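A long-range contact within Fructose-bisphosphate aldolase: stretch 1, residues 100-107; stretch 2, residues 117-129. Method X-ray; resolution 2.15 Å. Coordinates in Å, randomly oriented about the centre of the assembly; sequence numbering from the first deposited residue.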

# COMPACT_ATOMS: atom_id res chain seq x y z
N LEU C 100 3.62 13.57 -25.58
CA LEU C 100 3.13 13.72 -24.22
C LEU C 100 2.69 12.34 -23.75
O LEU C 100 1.75 11.75 -24.30
CB LEU C 100 1.96 14.69 -24.17
CG LEU C 100 1.51 15.15 -22.78
CD1 LEU C 100 2.11 16.51 -22.46
CD2 LEU C 100 -0.01 15.24 -22.72
N VAL C 101 3.38 11.81 -22.73
CA VAL C 101 3.08 10.47 -22.23
C VAL C 101 1.92 10.50 -21.23
O VAL C 101 2.01 11.10 -20.15
CB VAL C 101 4.32 9.80 -21.60
CG1 VAL C 101 3.97 8.40 -21.10
CG2 VAL C 101 5.45 9.73 -22.63
N LYS C 102 0.82 9.86 -21.62
CA LYS C 102 -0.35 9.76 -20.77
C LYS C 102 -0.10 8.70 -19.69
O LYS C 102 -0.07 7.50 -19.98
CB LYS C 102 -1.60 9.44 -21.61
CG LYS C 102 -2.90 9.36 -20.83
CD LYS C 102 -3.19 10.63 -20.05
CE LYS C 102 -4.67 10.79 -19.78
NZ LYS C 102 -5.19 9.73 -18.87
N MSE C 103 0.07 9.16 -18.46
CA MSE C 103 0.54 8.33 -17.34
C MSE C 103 -0.48 7.33 -16.80
O MSE C 103 -0.10 6.27 -16.31
CB MSE C 103 1.03 9.21 -16.20
CG MSE C 103 2.19 10.10 -16.56
SE MSE C 103 3.77 9.09 -17.09
CE MSE C 103 4.23 8.29 -15.37
N ASN C 104 -1.76 7.69 -16.85
CA ASN C 104 -2.80 6.77 -16.40
C ASN C 104 -3.81 6.45 -17.49
O ASN C 104 -3.94 7.19 -18.46
CB ASN C 104 -3.47 7.27 -15.10
CG ASN C 104 -4.27 8.55 -15.28
OD1 ASN C 104 -4.09 9.31 -16.24
ND2 ASN C 104 -5.15 8.82 -14.32
N SER C 105 -4.51 5.32 -17.33
CA SER C 105 -5.58 4.92 -18.24
C SER C 105 -6.47 3.88 -17.57
O SER C 105 -6.03 3.17 -16.67
CB SER C 105 -5.00 4.33 -19.54
OG SER C 105 -4.46 5.34 -20.37
N LYS C 106 -7.72 3.80 -18.03
CA LYS C 106 -8.65 2.76 -17.61
C LYS C 106 -9.54 2.41 -18.79
O LYS C 106 -9.58 3.15 -19.77
CB LYS C 106 -9.50 3.23 -16.42
CG LYS C 106 -10.49 4.35 -16.74
CD LYS C 106 -11.58 4.43 -15.69
CE LYS C 106 -12.70 5.36 -16.12
NZ LYS C 106 -13.60 4.74 -17.13
N THR C 107 -10.24 1.28 -18.71
CA THR C 107 -11.24 0.94 -19.74
C THR C 107 -12.61 1.49 -19.33
O THR C 107 -12.80 1.90 -18.19
CB THR C 107 -11.33 -0.57 -20.02
OG1 THR C 107 -12.05 -1.23 -18.96
CG2 THR C 107 -9.94 -1.19 -20.18
N PRO C 117 -15.33 5.72 -11.05
CA PRO C 117 -14.14 5.47 -11.86
C PRO C 117 -12.82 5.68 -11.12
O PRO C 117 -12.72 6.54 -10.23
CB PRO C 117 -14.27 6.49 -12.99
CG PRO C 117 -15.02 7.63 -12.38
CD PRO C 117 -15.97 7.01 -11.38
N TYR C 118 -11.82 4.88 -11.50
CA TYR C 118 -10.45 5.08 -11.08
C TYR C 118 -9.51 4.75 -12.24
O TYR C 118 -9.58 3.66 -12.83
CB TYR C 118 -10.12 4.23 -9.84
CG TYR C 118 -8.64 4.18 -9.49
CD1 TYR C 118 -7.88 5.35 -9.45
CD2 TYR C 118 -8.01 2.98 -9.19
CE1 TYR C 118 -6.53 5.32 -9.15
CE2 TYR C 118 -6.66 2.93 -8.87
CZ TYR C 118 -5.92 4.11 -8.85
OH TYR C 118 -4.58 4.09 -8.54
N SER C 119 -8.64 5.70 -12.57
CA SER C 119 -7.61 5.49 -13.59
C SER C 119 -6.22 5.53 -12.94
O SER C 119 -5.79 6.59 -12.48
CB SER C 119 -7.75 6.53 -14.71
OG SER C 119 -6.70 6.43 -15.65
N PRO C 120 -5.54 4.38 -12.87
CA PRO C 120 -4.29 4.25 -12.13
C PRO C 120 -3.05 4.65 -12.93
O PRO C 120 -2.98 4.39 -14.13
CB PRO C 120 -4.23 2.75 -11.85
CG PRO C 120 -4.84 2.14 -13.06
CD PRO C 120 -5.95 3.09 -13.47
N GLN C 121 -2.08 5.26 -12.25
CA GLN C 121 -0.78 5.49 -12.87
C GLN C 121 -0.23 4.13 -13.31
O GLN C 121 -0.21 3.19 -12.53
CB GLN C 121 0.18 6.16 -11.90
CG GLN C 121 1.50 6.55 -12.54
CD GLN C 121 2.37 7.41 -11.65
OE1 GLN C 121 1.86 8.15 -10.80
NE2 GLN C 121 3.68 7.33 -11.84
N LEU C 122 0.18 4.05 -14.57
CA LEU C 122 0.51 2.77 -15.19
C LEU C 122 1.95 2.32 -14.94
O LEU C 122 2.25 1.15 -15.07
CB LEU C 122 0.23 2.83 -16.69
CG LEU C 122 -1.23 3.13 -17.08
CD1 LEU C 122 -1.36 3.38 -18.58
CD2 LEU C 122 -2.17 2.01 -16.63
N HIS C 123 2.82 3.26 -14.57
CA HIS C 123 4.24 2.98 -14.33
C HIS C 123 4.84 4.20 -13.69
O HIS C 123 4.22 5.26 -13.69
CB HIS C 123 4.95 2.69 -15.65
CG HIS C 123 4.59 3.65 -16.75
ND1 HIS C 123 5.12 4.89 -16.83
CD2 HIS C 123 3.69 3.54 -17.80
CE1 HIS C 123 4.60 5.53 -17.88
NE2 HIS C 123 3.72 4.71 -18.48
N ASP C 124 6.05 4.08 -13.17
CA ASP C 124 6.71 5.24 -12.57
C ASP C 124 7.21 6.24 -13.62
O ASP C 124 7.26 5.93 -14.82
CB ASP C 124 7.83 4.82 -11.61
CG ASP C 124 8.92 3.99 -12.28
OD1 ASP C 124 9.13 4.10 -13.51
OD2 ASP C 124 9.58 3.21 -11.56
N ILE C 125 7.57 7.43 -13.17
CA ILE C 125 8.10 8.47 -14.05
C ILE C 125 9.44 8.05 -14.65
O ILE C 125 9.74 8.38 -15.80
CB ILE C 125 8.20 9.84 -13.34
CG1 ILE C 125 8.52 10.95 -14.36
CG2 ILE C 125 9.21 9.81 -12.19
CD1 ILE C 125 8.29 12.35 -13.83
N GLU C 126 10.22 7.29 -13.89
CA GLU C 126 11.54 6.82 -14.33
C GLU C 126 11.48 6.06 -15.65
O GLU C 126 12.40 6.17 -16.46
CB GLU C 126 12.20 5.96 -13.24
CG GLU C 126 12.79 6.76 -12.08
CD GLU C 126 11.77 7.17 -11.02
OE1 GLU C 126 10.57 6.88 -11.16
OE2 GLU C 126 12.19 7.80 -10.03
N ALA C 127 10.40 5.31 -15.87
CA ALA C 127 10.19 4.60 -17.13
C ALA C 127 10.16 5.57 -18.32
O ALA C 127 10.71 5.28 -19.39
CB ALA C 127 8.90 3.78 -17.08
N VAL C 128 9.52 6.72 -18.12
CA VAL C 128 9.41 7.74 -19.16
C VAL C 128 10.76 8.45 -19.37
O VAL C 128 11.15 8.74 -20.50
CB VAL C 128 8.31 8.77 -18.82
CG1 VAL C 128 8.21 9.84 -19.91
CG2 VAL C 128 6.96 8.07 -18.65
N LEU C 129 11.46 8.70 -18.26
CA LEU C 129 12.79 9.32 -18.29
C LEU C 129 13.80 8.48 -19.05
O LEU C 129 14.64 9.02 -19.78
CB LEU C 129 13.29 9.57 -16.86
CG LEU C 129 13.01 10.90 -16.16
CD1 LEU C 129 11.65 11.49 -16.50
CD2 LEU C 129 13.19 10.75 -14.65
O HOH W 1 1.59 5.22 -20.10

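This is a contact between two mostly irregular segments, held by two direct hydrogen bonds at its middle and by apolar packing around selenomethionine M103. Together the stretches bury 637 Å² of surface.

Stretch 1 leaves a strand after K102 and continues as loop. Stretch 2 begins as loop and leads into a helix that includes V128. The backbones come closest at N104 and Q121, where N104 CA and Q121 CA lie 4.3 Å apart and the two backbones form a single beta bridge. The chains run in opposite directions: V101 lies nearest V128, and K106 nearest S119.

The backbone bond of the contact is donated by L122 N to M103 O, at 2.8 Å and nearly straight. The same carbonyl oxygen, M103 O, receives a CA-H...O contact from Q121 CA at 3.6 Å. A second such contact joins N104 CA to P120 O at 3.3 Å. Proline has no amide hydrogen, but its carbonyl remains free to accept.

N104 adds the side-chain bond. N104 ND2 donates to S119 O at 3.0 Å. The other end of the amide, N104 OD1, accepts from K102 NZ at 2.9 Å, and K102 NZ also donates to N104 O at 2.9 Å. The lysine thus braces N104 from within its own stretch. S119 OG sits 3.0 Å from S105 N, but the angle is too poor for a hydrogen bond.

M103 is the apolar centre. Its CA-to-CB bond points sideways, but all three chi angles are m, and the folded chain brings its end nearer to stretch 2. M103 SE lies 3.7 Å from V128 CG2 and 4.7 Å from the H123 ring centroid, in an oblique contact between selenium and the aromatic ring. M103 CE lies 3.5 Å from H123 O. V101 extends this patch: V101 CG2 packs on V128 CG1 at 3.9 Å, and its CG1 lies at the edge of the H123 ring.

H123 is held at both ring nitrogens. H123 ND1 donates to D124 O at 3.1 Å. H123 NE2 lies 2.7 Å from the O atom of water 1, and that water O donates to K102 O at 2.8 Å, so the water links the stretches. Q121 NE2 donates to H123 O at 2.8 Å, tying down the loop before the helix. D124 then caps that helix, D124 OD1 accepting from A127 N at 2.9 Å.

At the far end, K106 meets stretch 2 through its aliphatic chain. K106 CE lies 3.7 Å from P117 CB, while K106 NZ donates a hydrogen bond to T107 O at 3.1 Å.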